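Local structure of peptidoglycan-recognition protein SA (1SXR) at residues Pro12-Trp20 with Ile85-Gly93; Phe111-Pro120 with Gln157-Glu166. The protein recognises peptidoglycan of Gram-positive bacteria and so triggers the Toll pathway of innate immunity in Drosophila. All coordinates share one frame; numbering follows the deposited sequence.

Contact 1. Residues Pro12-Trp20 with Ile85-Gly93; sequences PTIKLKRQW and IVYEGTGWG
Ile14 and Val86 form the apolar centre, where CG1 of Ile14 lies 4.1 Å from CG1 of Val86. Pro12 CB flanks the other methyl, CG2, of Val86. CD1 of Ile14 reaches on to Trp92 NE1. Lys15 and Tyr87 occupy the reverse face of the sheet. The aliphatic chain of Lys15, bent at chi2 (45°), crosses the Ile85 side chain at about a right angle, its CG resting on CG2 of Ile85. Tyr87 turns its ring edge toward the face of Trp20 in an offset edge-to-face pair, planes at 82°. Two nearly straight backbone bonds join the strands: Lys15 N to Val86 O (2.9 Å) and Glu88 N to Lys15 O (2.9 Å). Trp20 NE1 donates in the plane of its ring to Glu88 O at 2.8 Å. With an alanine in place of Trp20, Glu88 O would probably lose this donor and the edge of Tyr87 its aromatic partner. The extended side chain of Glu88 runs past Leu16. Its OE1 accepts from Lys17 N at 3.0 Å through the anti lone pair. Lys17 folds back so that CE lies 3.3 Å from Gly89 O, while its ammonium forms a salt bridge with Asp73. This is parallel pairing at a sheet edge: the short N-terminal strand borders the central mixed sheet of the PGRP domain.

Contact 2. Residues Phe111-Pro120 with Gln157-Glu166; sequences FIGNFVDKLP and QSPGLTLYNE
Leu163 fits among Phe111, Phe115 and Pro120. Its CD2 touches CD2 of Phe111 at 3.6 Å, and its CD1 meets CD of Pro120 at 3.8 Å. Leu163 and Phe115 lie side by side, with their CB atoms in contact. Leu163 CG, anti to the backbone N (chi1 177°) with chi2 at 49°, sets CD2 between Phe111 and Pro120. Next to this cluster, Thr162 grips Val116 O twice. Thr162 N lies 3.1 Å from Val116 O and Thr162 OG1 2.8 Å from it, both donors above the same face of the carbonyl plane. Leu163 N adds a weak bond to Phe115 O. CD2 of Leu119 lies 3.6 Å from CB of Glu166 and touches Thr162 O.

Gly160, the helix N-cap, passes close to the loop: its CA is 3.8 Å from Val116 CA. A side chain there would clash with Phe115 C and Val116 N. An Asx turn, Val116 N to Asn114 OD1, shapes the loop before this point. CG of Pro120 covers the centre of one face of the Phe115 ring. The loop links strand 106-111 to helix 122-137, whose Leu125 touches Phe111 and Pro120; helix 161-167 packs against the loop, and His42 of strand 35-42 touches Phe115.

In the fold
From the N terminus, 12-20 supplies the first strand and a short helical turn. The chain then runs through strand 35-42, helix 50-67 and strand 78-80 before 85-93 returns to close contact 1. Contact 2 opens later, after strand 106-111. Helix 122-137 and strand 145-149 follow before 157-166 closes it. The two contacts are therefore in series, neither nested nor crossed. Their centres lie about 21 Å apart, on opposite sides of the chain's centre, yet Tyr87 touches Ile112 between them. Contact 1 completes one border of the central sheet. Contact 2 ties the loop before helix 122-137 to helix 161-167, near the peptidoglycan-contacting position inferred for Thr156.

Contact 1. Residues Pro12-Trp20 with Ile85-Gly93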
ATOM      1  N   PRO A  12      -3.361  -0.787  14.510  1.00 29.49           N
ATOM      2  CA  PRO A  12      -3.193  -2.210  14.205  1.00 28.56           C
ATOM      3  C   PRO A  12      -1.763  -2.653  14.510  1.00 27.37           C
ATOM      4  O   PRO A  12      -0.851  -1.834  14.487  1.00 27.11           O
ATOM      5  CB  PRO A  12      -3.491  -2.294  12.703  1.00 28.85           C
ATOM      6  CG  PRO A  12      -3.245  -0.927  12.158  1.00 29.51           C
ATOM      7  CD  PRO A  12      -3.471   0.039  13.290  1.00 29.63           C
ATOM      8  N   THR A  13      -1.557  -3.929  14.809  1.00 26.34           N
ATOM      9  CA  THR A  13      -0.208  -4.405  15.052  1.00 26.19           C
ATOM     10  C   THR A  13       0.404  -4.811  13.707  1.00 25.00           C
ATOM     11  O   THR A  13      -0.115  -5.683  13.028  1.00 26.01           O
ATOM     12  CB  THR A  13      -0.221  -5.581  16.056  1.00 27.48           C
ATOM     13  OG1 THR A  13       1.075  -6.197  16.112  1.00 30.22           O
ATOM     14  CG2 THR A  13      -1.152  -6.694  15.581  1.00 27.88           C
ATOM     15  N   ILE A  14       1.491  -4.160  13.315  1.00 22.00           N
ATOM     16  CA  ILE A  14       2.039  -4.390  11.975  1.00 20.12           C
ATOM     17  C   ILE A  14       3.001  -5.563  11.982  1.00 19.33           C
ATOM     18  O   ILE A  14       3.846  -5.691  12.872  1.00 18.95           O
ATOM     19  CB  ILE A  14       2.729  -3.126  11.475  1.00 20.29           C
ATOM     20  CG1 ILE A  14       1.693  -2.011  11.305  1.00 19.62           C
ATOM     21  CG2 ILE A  14       3.433  -3.410  10.158  1.00 19.59           C
ATOM     22  CD1 ILE A  14       2.303  -0.672  10.943  1.00 21.37           C
ATOM     23  N   LYS A  15       2.856  -6.449  11.002  1.00 16.71           N
ATOM     24  CA  LYS A  15       3.754  -7.583  10.900  1.00 16.47           C
ATOM     25  C   LYS A  15       4.990  -7.121  10.142  1.00 15.81           C
ATOM     26  O   LYS A  15       4.963  -6.938   8.915  1.00 14.68           O
ATOM     27  CB  LYS A  15       3.073  -8.753  10.193  1.00 16.26           C
ATOM     28  CG  LYS A  15       2.355  -9.737  11.125  1.00 21.50           C
ATOM     29  CD  LYS A  15       1.535  -9.011  12.160  1.00 25.27           C
ATOM     30  CE  LYS A  15       0.651  -9.951  12.954  1.00 28.62           C
ATOM     31  NZ  LYS A  15      -0.497  -9.170  13.536  1.00 29.83           N
ATOM     32  N   LEU A  16       6.068  -6.907  10.887  1.00 14.82           N
ATOM     33  CA  LEU A  16       7.296  -6.381  10.309  1.00 14.72           C
ATOM     34  C   LEU A  16       7.993  -7.381   9.397  1.00 14.64           C
ATOM     35  O   LEU A  16       7.709  -8.568   9.416  1.00 12.89           O
ATOM     36  CB  LEU A  16       8.253  -5.939  11.413  1.00 16.60           C
ATOM     37  CG  LEU A  16       7.642  -4.935  12.389  1.00 15.49           C
ATOM     38  CD1 LEU A  16       8.638  -4.653  13.530  1.00 18.60           C
ATOM     39  CD2 LEU A  16       7.232  -3.653  11.685  1.00 17.20           C
ATOM     40  N   LYS A  17       8.904  -6.867   8.578  1.00 14.06           N
ATOM     41  CA  LYS A  17       9.590  -7.651   7.549  1.00 15.99           C
ATOM     42  C   LYS A  17      10.117  -8.987   8.107  1.00 15.95           C
ATOM     43  O   LYS A  17       9.854 -10.051   7.550  1.00 17.14           O
ATOM     44  CB  LYS A  17      10.717  -6.775   6.957  1.00 15.65           C
ATOM     45  CG  LYS A  17      11.443  -7.302   5.747  1.00 20.33           C
ATOM     46  CD  LYS A  17      10.689  -7.111   4.457  1.00 21.44           C
ATOM     47  CE  LYS A  17      10.668  -5.661   3.991  1.00 18.63           C
ATOM     48  NZ  LYS A  17      12.046  -5.041   3.875  1.00 20.85           N
ATOM     49  N   ARG A  18      10.827  -8.942   9.235  1.00 16.32           N
ATOM     50  CA  ARG A  18      11.325 -10.157   9.916  1.00 17.69           C
ATOM     51  C   ARG A  18      10.235 -11.185  10.229  1.00 16.37           C
ATOM     52  O   ARG A  18      10.457 -12.403  10.127  1.00 17.31           O
ATOM     53  CB  ARG A  18      12.012  -9.745  11.226  1.00 18.56           C
ATOM     54  CG  ARG A  18      11.946 -10.778  12.360  0.50 19.19           C
ATOM     55  CD  ARG A  18      12.495 -10.292  13.709  0.50 20.14           C
ATOM     56  NE  ARG A  18      13.782  -9.627  13.529  0.50 22.46           N
ATOM     57  CZ  ARG A  18      14.383  -8.851  14.431  0.50 24.24           C
ATOM     58  NH1 ARG A  18      13.825  -8.631  15.617  0.50 25.21           N
ATOM     59  NH2 ARG A  18      15.548  -8.292  14.140  0.50 24.88           N
ATOM     60  N   GLN A  19       9.068 -10.700  10.617  1.00 15.56           N
ATOM     61  CA  GLN A  19       7.997 -11.576  11.036  1.00 14.97           C
ATOM     62  C   GLN A  19       7.395 -12.345   9.879  1.00 13.91           C
ATOM     63  O   GLN A  19       6.811 -13.394  10.091  1.00 13.85           O
ATOM     64  CB  GLN A  19       6.912 -10.786  11.755  1.00 14.92           C
ATOM     65  CG  GLN A  19       7.380 -10.142  13.050  1.00 18.63           C
ATOM     66  CD  GLN A  19       6.259  -9.389  13.710  1.00 23.28           C
ATOM     67  OE1 GLN A  19       6.108  -8.187  13.506  1.00 23.58           O
ATOM     68  NE2 GLN A  19       5.450 -10.101  14.502  1.00 25.88           N
ATOM     69  N   TRP A  20       7.518 -11.813   8.662  1.00 12.18           N
ATOM     70  CA  TRP A  20       7.098 -12.592   7.481  1.00 12.47           C
ATOM     71  C   TRP A  20       8.234 -13.176   6.674  1.00 12.48           C
ATOM     72  O   TRP A  20       8.021 -13.777   5.611  1.00 12.02           O
ATOM     73  CB  TRP A  20       6.077 -11.863   6.591  1.00 12.09           C
ATOM     74  CG  TRP A  20       6.425 -10.500   6.025  1.00  9.99           C
ATOM     75  CD1 TRP A  20       6.058  -9.285   6.529  1.00  9.39           C
ATOM     76  CD2 TRP A  20       7.087 -10.215   4.767  1.00 10.42           C
ATOM     77  NE1 TRP A  20       6.491  -8.267   5.704  1.00 10.50           N
ATOM     78  CE2 TRP A  20       7.112  -8.808   4.615  1.00 10.56           C
ATOM     79  CE3 TRP A  20       7.681 -11.006   3.766  1.00  9.67           C
ATOM     80  CZ2 TRP A  20       7.711  -8.172   3.499  1.00  9.49           C
ATOM     81  CZ3 TRP A  20       8.284 -10.363   2.656  1.00 10.20           C
ATOM     82  CH2 TRP A  20       8.293  -8.970   2.544  1.00 11.14           C
ATOM     83  N   ILE A  85      -4.618  -8.668   8.537  1.00 14.84           N
ATOM     84  CA  ILE A  85      -3.243  -8.417   8.960  1.00 14.07           C
ATOM     85  C   ILE A  85      -2.610  -7.376   8.050  1.00 13.43           C
ATOM     86  O   ILE A  85      -2.754  -7.423   6.815  1.00 13.23           O
ATOM     87  CB  ILE A  85      -2.412  -9.686   8.931  1.00 14.02           C
ATOM     88  CG1 ILE A  85      -2.931 -10.677   9.966  1.00 17.22           C
ATOM     89  CG2 ILE A  85      -0.912  -9.381   9.163  1.00 15.02           C
ATOM     90  CD1 ILE A  85      -2.201 -11.978   9.915  1.00 18.08           C
ATOM     91  N   VAL A  86      -1.906  -6.442   8.674  1.00 12.84           N
ATOM     92  CA  VAL A  86      -1.150  -5.439   7.944  1.00 12.17           C
ATOM     93  C   VAL A  86       0.295  -5.882   7.902  1.00 11.95           C
ATOM     94  O   VAL A  86       0.907  -6.089   8.947  1.00 11.86           O
ATOM     95  CB  VAL A  86      -1.250  -4.064   8.630  1.00 12.32           C
ATOM     96  CG1 VAL A  86      -0.344  -3.048   7.927  1.00 13.46           C
ATOM     97  CG2 VAL A  86      -2.718  -3.572   8.640  1.00 13.03           C
ATOM     98  N   TYR A  87       0.838  -6.051   6.690  1.00 10.51           N
ATOM     99  CA  TYR A  87       2.224  -6.498   6.528  1.00 10.41           C
ATOM    100  C   TYR A  87       3.088  -5.291   6.143  1.00 10.52           C
ATOM    101  O   TYR A  87       2.707  -4.500   5.273  1.00 10.53           O
ATOM    102  CB  TYR A  87       2.319  -7.553   5.415  1.00 10.20           C
ATOM    103  CG  TYR A  87       1.483  -8.768   5.709  1.00 10.33           C
ATOM    104  CD1 TYR A  87       2.011  -9.821   6.471  1.00 11.87           C
ATOM    105  CD2 TYR A  87       0.165  -8.851   5.262  1.00  9.50           C
ATOM    106  CE1 TYR A  87       1.240 -10.962   6.758  1.00 12.07           C
ATOM    107  CE2 TYR A  87      -0.607  -9.988   5.537  1.00 11.48           C
ATOM    108  CZ  TYR A  87      -0.066 -11.017   6.283  1.00 12.58           C
ATOM    109  OH  TYR A  87      -0.852 -12.114   6.549  1.00 13.77           O
ATOM    110  N   GLU A  88       4.218  -5.121   6.827  1.00 11.26           N
ATOM    111  CA  GLU A  88       5.177  -4.103   6.411  1.00 12.42           C
ATOM    112  C   GLU A  88       5.798  -4.463   5.065  1.00 12.46           C
ATOM    113  O   GLU A  88       6.360  -5.555   4.905  1.00 12.12           O
ATOM    114  CB  GLU A  88       6.291  -3.992   7.455  1.00 12.07           C
ATOM    115  CG  GLU A  88       7.332  -2.919   7.112  1.00 13.04           C
ATOM    116  CD  GLU A  88       8.466  -2.820   8.137  1.00 14.58           C
ATOM    117  OE1 GLU A  88       9.025  -3.865   8.559  1.00 15.94           O
ATOM    118  OE2 GLU A  88       8.799  -1.672   8.511  1.00 17.22           O
ATOM    119  N   GLY A  89       5.693  -3.553   4.096  1.00 11.96           N
ATOM    120  CA  GLY A  89       6.449  -3.684   2.853  1.00 13.16           C
ATOM    121  C   GLY A  89       7.675  -2.810   2.986  1.00 13.05           C
ATOM    122  O   GLY A  89       8.593  -3.077   3.786  1.00 13.71           O
ATOM    123  N   THR A  90       7.685  -1.738   2.213  1.00 12.43           N
ATOM    124  CA  THR A  90       8.700  -0.730   2.348  1.00 12.89           C
ATOM    125  C   THR A  90       8.671  -0.067   3.729  1.00 13.02           C
ATOM    126  O   THR A  90       9.704   0.327   4.253  1.00 13.40           O
ATOM    127  CB  THR A  90       8.519   0.262   1.195  1.00 13.16           C
ATOM    128  OG1 THR A  90       9.122  -0.282   0.001  1.00 12.02           O
ATOM    129  CG2 THR A  90       9.295   1.519   1.457  1.00 15.09           C
ATOM    130  N   GLY A  91       7.486   0.020   4.332  1.00 12.83           N
ATOM    131  CA  GLY A  91       7.333   0.589   5.682  1.00 12.49           C
ATOM    132  C   GLY A  91       7.105   2.088   5.773  1.00 12.85           C
ATOM    133  O   GLY A  91       7.198   2.804   4.780  1.00 12.90           O
ATOM    134  N   TRP A  92       6.783   2.581   6.970  1.00 12.33           N
ATOM    135  CA  TRP A  92       6.544   4.020   7.117  1.00 12.64           C
ATOM    136  C   TRP A  92       7.785   4.847   6.822  1.00 12.17           C
ATOM    137  O   TRP A  92       8.892   4.508   7.267  1.00 13.16           O
ATOM    138  CB  TRP A  92       6.151   4.380   8.557  1.00 12.90           C
ATOM    139  CG  TRP A  92       4.766   4.057   8.997  1.00 12.56           C
ATOM    140  CD1 TRP A  92       4.421   3.271  10.065  1.00 13.59           C
ATOM    141  CD2 TRP A  92       3.521   4.504   8.410  1.00 11.33           C
ATOM    142  NE1 TRP A  92       3.050   3.202  10.176  1.00 13.68           N
ATOM    143  CE2 TRP A  92       2.475   3.958   9.192  1.00 14.48           C
ATOM    144  CE3 TRP A  92       3.183   5.353   7.350  1.00 10.44           C
ATOM    145  CZ2 TRP A  92       1.130   4.186   8.915  1.00 13.13           C
ATOM    146  CZ3 TRP A  92       1.831   5.583   7.075  1.00 13.00           C
ATOM    147  CH2 TRP A  92       0.823   4.988   7.856  1.00 13.19           C
ATOM    148  N   GLY A  93       7.586   5.963   6.124  1.00 12.17           N
ATOM    149  CA  GLY A  93       8.638   6.984   5.991  1.00 12.50           C
ATOM    150  C   GLY A  93       9.757   6.652   5.031  1.00 12.43           C
ATOM    151  O   GLY A  93      10.792   7.335   5.014  1.00 13.06           O
TER
HETATM  152  O   HOH W   1      10.812  -2.548   5.687  1.00 34.04           O

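Contact 2. Residues Phe111-Pro120 with Gln157-Glu166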
ATOM      1  N   PHE A 111      -4.114  -3.724  -1.018  1.00  9.70           N
ATOM      2  CA  PHE A 111      -4.887  -4.879  -0.607  1.00 10.19           C
ATOM      3  C   PHE A 111      -4.428  -6.104  -1.393  1.00  9.59           C
ATOM      4  O   PHE A 111      -4.375  -6.062  -2.638  1.00 10.10           O
ATOM      5  CB  PHE A 111      -6.347  -4.600  -0.884  1.00 10.70           C
ATOM      6  CG  PHE A 111      -6.921  -3.581   0.063  1.00 11.31           C
ATOM      7  CD1 PHE A 111      -7.428  -3.959   1.314  1.00 11.10           C
ATOM      8  CD2 PHE A 111      -6.935  -2.233  -0.285  1.00 13.35           C
ATOM      9  CE1 PHE A 111      -7.954  -2.998   2.178  1.00 13.97           C
ATOM     10  CE2 PHE A 111      -7.467  -1.268   0.589  1.00 14.74           C
ATOM     11  CZ  PHE A 111      -7.988  -1.664   1.819  1.00 13.74           C
ATOM     12  N   ILE A 112      -4.074  -7.181  -0.677  1.00  9.92           N
ATOM     13  CA  ILE A 112      -3.634  -8.403  -1.348  1.00 10.03           C
ATOM     14  C   ILE A 112      -4.839  -9.096  -2.012  1.00 10.70           C
ATOM     15  O   ILE A 112      -5.793  -9.492  -1.327  1.00 11.81           O
ATOM     16  CB  ILE A 112      -2.946  -9.359  -0.359  1.00 10.85           C
ATOM     17  CG1 ILE A 112      -1.730  -8.663   0.269  1.00 10.23           C
ATOM     18  CG2 ILE A 112      -2.580 -10.669  -1.068  1.00 12.99           C
ATOM     19  CD1 ILE A 112      -1.054  -9.488   1.384  1.00  9.82           C
ATOM     20  N   GLY A 113      -4.794  -9.243  -3.334  1.00 11.06           N
ATOM     21  CA  GLY A 113      -5.885  -9.888  -4.073  1.00 11.13           C
ATOM     22  C   GLY A 113      -6.300  -9.044  -5.277  1.00 11.48           C
ATOM     23  O   GLY A 113      -5.637  -8.051  -5.619  1.00 11.15           O
ATOM     24  N   ASN A 114      -7.385  -9.457  -5.943  1.00 11.37           N
ATOM     25  CA  ASN A 114      -7.804  -8.853  -7.193  1.00 12.25           C
ATOM     26  C   ASN A 114      -9.203  -8.353  -6.970  1.00 12.53           C
ATOM     27  O   ASN A 114     -10.142  -9.146  -6.839  1.00 13.80           O
ATOM     28  CB  ASN A 114      -7.806  -9.893  -8.304  1.00 12.48           C
ATOM     29  CG  ASN A 114      -8.203  -9.322  -9.644  1.00 12.92           C
ATOM     30  OD1 ASN A 114      -8.762  -8.211  -9.724  1.00 15.27           O
ATOM     31  ND2 ASN A 114      -7.885 -10.050 -10.716  1.00 14.60           N
ATOM     32  N   PHE A 115      -9.351  -7.033  -6.933  1.00 13.03           N
ATOM     33  CA  PHE A 115     -10.617  -6.438  -6.480  1.00 13.68           C
ATOM     34  C   PHE A 115     -11.312  -5.645  -7.601  1.00 14.99           C
ATOM     35  O   PHE A 115     -12.005  -4.640  -7.373  1.00 15.39           O
ATOM     36  CB  PHE A 115     -10.387  -5.654  -5.179  1.00 14.24           C
ATOM     37  CG  PHE A 115      -9.784  -6.515  -4.107  1.00 12.34           C
ATOM     38  CD1 PHE A 115     -10.558  -7.496  -3.500  1.00 12.36           C
ATOM     39  CD2 PHE A 115      -8.441  -6.419  -3.745  1.00 13.32           C
ATOM     40  CE1 PHE A 115     -10.028  -8.339  -2.573  1.00 12.69           C
ATOM     41  CE2 PHE A 115      -7.915  -7.254  -2.809  1.00 12.40           C
ATOM     42  CZ  PHE A 115      -8.700  -8.219  -2.208  1.00 13.78           C
ATOM     43  N   VAL A 116     -11.137  -6.112  -8.831  1.00 15.31           N
ATOM     44  CA  VAL A 116     -11.916  -5.548  -9.924  1.00 16.27           C
ATOM     45  C   VAL A 116     -13.411  -5.792  -9.701  1.00 17.11           C
ATOM     46  O   VAL A 116     -14.211  -4.874  -9.908  1.00 18.34           O
ATOM     47  CB  VAL A 116     -11.497  -6.099 -11.298  1.00 15.78           C
ATOM     48  CG1 VAL A 116     -12.413  -5.523 -12.401  0.80 14.55           C
ATOM     49  CG2 VAL A 116     -10.035  -5.787 -11.574  0.80 17.46           C
ATOM     50  N   ASP A 117     -13.769  -6.996  -9.247  1.00 18.33           N
ATOM     51  CA  ASP A 117     -15.173  -7.479  -9.238  1.00 19.79           C
ATOM     52  C   ASP A 117     -15.732  -7.787  -7.843  1.00 20.73           C
ATOM     53  O   ASP A 117     -16.895  -8.212  -7.712  1.00 20.88           O
ATOM     54  CB  ASP A 117     -15.321  -8.767 -10.079  1.00 20.74           C
ATOM     55  CG  ASP A 117     -15.106  -8.552 -11.573  1.00 24.24           C
ATOM     56  OD1 ASP A 117     -15.561  -7.525 -12.116  1.00 26.47           O
ATOM     57  OD2 ASP A 117     -14.511  -9.392 -12.307  1.00 29.15           O
ATOM     58  N   LYS A 118     -14.925  -7.596  -6.800  1.00 19.16           N
ATOM     59  CA  LYS A 118     -15.362  -7.839  -5.435  1.00 19.55           C
ATOM     60  C   LYS A 118     -14.567  -6.941  -4.511  1.00 18.37           C
ATOM     61  O   LYS A 118     -13.569  -6.359  -4.932  1.00 18.07           O
ATOM     62  CB  LYS A 118     -15.096  -9.297  -5.047  1.00 19.38           C
ATOM     63  CG  LYS A 118     -13.598  -9.655  -5.004  1.00 21.15           C
ATOM     64  CD  LYS A 118     -13.330 -11.110  -4.638  1.00 21.28           C
ATOM     65  CE  LYS A 118     -11.825 -11.317  -4.373  1.00 24.77           C
ATOM     66  NZ  LYS A 118     -11.435 -12.752  -4.330  1.00 28.72           N
ATOM     67  N   LEU A 119     -14.995  -6.862  -3.258  1.00 17.90           N
ATOM     68  CA  LEU A 119     -14.290  -6.065  -2.261  1.00 17.46           C
ATOM     69  C   LEU A 119     -13.386  -6.942  -1.416  1.00 17.19           C
ATOM     70  O   LEU A 119     -13.619  -8.152  -1.288  1.00 17.26           O
ATOM     71  CB  LEU A 119     -15.291  -5.374  -1.331  1.00 18.01           C
ATOM     72  CG  LEU A 119     -16.089  -4.191  -1.850  1.00 19.26           C
ATOM     73  CD1 LEU A 119     -17.017  -3.721  -0.747  1.00 21.87           C
ATOM     74  CD2 LEU A 119     -15.153  -3.067  -2.279  1.00 21.33           C
ATOM     75  N   PRO A 120     -12.354  -6.344  -0.814  1.00 16.39           N
ATOM     76  CA  PRO A 120     -11.620  -7.027   0.247  1.00 16.32           C
ATOM     77  C   PRO A 120     -12.569  -7.378   1.392  1.00 16.70           C
ATOM     78  O   PRO A 120     -13.661  -6.798   1.492  1.00 17.76           O
ATOM     79  CB  PRO A 120     -10.600  -5.975   0.705  1.00 16.50           C
ATOM     80  CG  PRO A 120     -10.410  -5.106  -0.518  1.00 15.08           C
ATOM     81  CD  PRO A 120     -11.822  -4.997  -1.095  1.00 16.58           C
ATOM     82  N   GLN A 157      -5.306  -0.176 -13.678  1.00 15.82           N
ATOM     83  CA  GLN A 157      -6.647  -0.465 -13.211  1.00 15.80           C
ATOM     84  C   GLN A 157      -6.684  -0.555 -11.695  1.00 14.22           C
ATOM     85  O   GLN A 157      -7.740  -0.530 -11.089  1.00 14.34           O
ATOM     86  CB  GLN A 157      -7.164  -1.789 -13.778  1.00 16.81           C
ATOM     87  CG  GLN A 157      -7.218  -1.874 -15.298  1.00 21.99           C
ATOM     88  CD  GLN A 157      -8.231  -2.909 -15.787  1.00 26.72           C
ATOM     89  OE1 GLN A 157      -8.962  -3.511 -14.986  1.00 30.67           O
ATOM     90  NE2 GLN A 157      -8.291  -3.102 -17.092  1.00 29.41           N
ATOM     91  N   SER A 158      -5.506  -0.681 -11.085  1.00 13.73           N
ATOM     92  CA  SER A 158      -5.408  -0.807  -9.629  1.00 13.19           C
ATOM     93  C   SER A 158      -6.051   0.413  -8.954  1.00 13.19           C
ATOM     94  O   SER A 158      -5.810   1.544  -9.392  1.00 14.08           O
ATOM     95  CB  SER A 158      -3.914  -0.909  -9.278  1.00 13.36           C
ATOM     96  OG  SER A 158      -3.716  -1.059  -7.903  1.00 11.39           O
ATOM     97  N   PRO A 159      -6.822   0.250  -7.874  1.00 13.13           N
ATOM     98  CA  PRO A 159      -7.005  -0.984  -7.097  1.00 13.35           C
ATOM     99  C   PRO A 159      -8.172  -1.877  -7.492  1.00 13.64           C
ATOM    100  O   PRO A 159      -8.610  -2.698  -6.669  1.00 13.47           O
ATOM    101  CB  PRO A 159      -7.342  -0.443  -5.709  1.00 13.04           C
ATOM    102  CG  PRO A 159      -8.162   0.821  -6.002  1.00 12.98           C
ATOM    103  CD  PRO A 159      -7.518   1.405  -7.246  1.00 12.81           C
ATOM    104  N   GLY A 160      -8.657  -1.727  -8.723  1.00 14.25           N
ATOM    105  CA  GLY A 160      -9.804  -2.513  -9.200  1.00 14.96           C
ATOM    106  C   GLY A 160     -11.058  -1.671  -9.042  1.00 15.92           C
ATOM    107  O   GLY A 160     -11.239  -1.048  -8.019  1.00 15.69           O
ATOM    108  N   LEU A 161     -11.943  -1.686 -10.047  1.00 16.76           N
ATOM    109  CA  LEU A 161     -13.136  -0.821 -10.032  1.00 18.61           C
ATOM    110  C   LEU A 161     -14.003  -0.953  -8.785  1.00 18.01           C
ATOM    111  O   LEU A 161     -14.452   0.042  -8.234  1.00 18.20           O
ATOM    112  CB  LEU A 161     -14.004  -1.090 -11.257  1.00 19.45           C
ATOM    113  CG  LEU A 161     -15.201  -0.145 -11.405  1.00 20.41           C
ATOM    114  CD1 LEU A 161     -14.731   1.304 -11.374  1.00 22.77           C
ATOM    115  CD2 LEU A 161     -15.961  -0.449 -12.703  1.00 21.73           C
ATOM    116  N   THR A 162     -14.251  -2.178  -8.341  1.00 17.20           N
ATOM    117  CA  THR A 162     -15.118  -2.377  -7.178  1.00 17.67           C
ATOM    118  C   THR A 162     -14.520  -1.756  -5.915  1.00 17.37           C
ATOM    119  O   THR A 162     -15.204  -1.123  -5.101  1.00 17.83           O
ATOM    120  CB  THR A 162     -15.420  -3.855  -6.979  1.00 17.95           C
ATOM    121  OG1 THR A 162     -16.219  -4.314  -8.085  1.00 20.02           O
ATOM    122  CG2 THR A 162     -16.318  -4.056  -5.762  1.00 18.47           C
ATOM    123  N   LEU A 163     -13.217  -1.920  -5.761  1.00 16.23           N
ATOM    124  CA  LEU A 163     -12.560  -1.339  -4.608  1.00 15.50           C
ATOM    125  C   LEU A 163     -12.436   0.198  -4.724  1.00 15.61           C
ATOM    126  O   LEU A 163     -12.581   0.920  -3.737  1.00 15.18           O
ATOM    127  CB  LEU A 163     -11.209  -2.022  -4.393  1.00 15.51           C
ATOM    128  CG  LEU A 163     -10.320  -1.503  -3.252  1.00 14.93           C
ATOM    129  CD1 LEU A 163     -11.063  -1.361  -1.922  1.00 17.41           C
ATOM    130  CD2 LEU A 163      -9.111  -2.428  -3.096  1.00 14.59           C
ATOM    131  N   TYR A 164     -12.190   0.687  -5.935  1.00 15.78           N
ATOM    132  CA  TYR A 164     -12.128   2.122  -6.195  1.00 16.68           C
ATOM    133  C   TYR A 164     -13.452   2.759  -5.813  1.00 17.53           C
ATOM    134  O   TYR A 164     -13.465   3.810  -5.163  1.00 17.51           O
ATOM    135  CB  TYR A 164     -11.817   2.391  -7.651  1.00 16.97           C
ATOM    136  CG  TYR A 164     -11.756   3.858  -8.012  1.00 17.62           C
ATOM    137  CD1 TYR A 164     -11.228   4.798  -7.138  1.00 19.82           C
ATOM    138  CD2 TYR A 164     -12.197   4.295  -9.248  1.00 20.20           C
ATOM    139  CE1 TYR A 164     -11.167   6.154  -7.490  1.00 20.52           C
ATOM    140  CE2 TYR A 164     -12.135   5.640  -9.606  1.00 21.54           C
ATOM    141  CZ  TYR A 164     -11.617   6.555  -8.720  1.00 20.40           C
ATOM    142  OH  TYR A 164     -11.562   7.880  -9.081  1.00 20.46           O
ATOM    143  N   ASN A 165     -14.559   2.114  -6.198  1.00 17.96           N
ATOM    144  CA  ASN A 165     -15.871   2.647  -5.835  1.00 19.67           C
ATOM    145  C   ASN A 165     -16.064   2.746  -4.330  1.00 20.04           C
ATOM    146  O   ASN A 165     -16.700   3.687  -3.852  1.00 21.59           O
ATOM    147  CB  ASN A 165     -17.003   1.846  -6.483  1.00 19.86           C
ATOM    148  CG  ASN A 165     -17.091   2.079  -7.972  1.00 21.86           C
ATOM    149  OD1 ASN A 165     -16.625   3.102  -8.478  1.00 24.93           O
ATOM    150  ND2 ASN A 165     -17.681   1.119  -8.697  1.00 25.36           N
ATOM    151  N   GLU A 166     -15.527   1.781  -3.586  1.00 20.01           N
ATOM    152  CA  GLU A 166     -15.568   1.820  -2.131  1.00 21.06           C
ATOM    153  C   GLU A 166     -14.747   2.980  -1.552  1.00 21.26           C
ATOM    154  O   GLU A 166     -15.265   3.755  -0.750  1.00 21.88           O
ATOM    155  CB  GLU A 166     -15.150   0.461  -1.532  1.00 21.29           C
ATOM    156  CG  GLU A 166     -14.935   0.421  -0.023  1.00 22.92           C
ATOM    157  CD  GLU A 166     -16.212   0.613   0.798  1.00 28.34           C
ATOM    158  OE1 GLU A 166     -17.321   0.304   0.305  1.00 30.55           O
ATOM    159  OE2 GLU A 166     -16.107   1.067   1.954  1.00 29.70           O
TER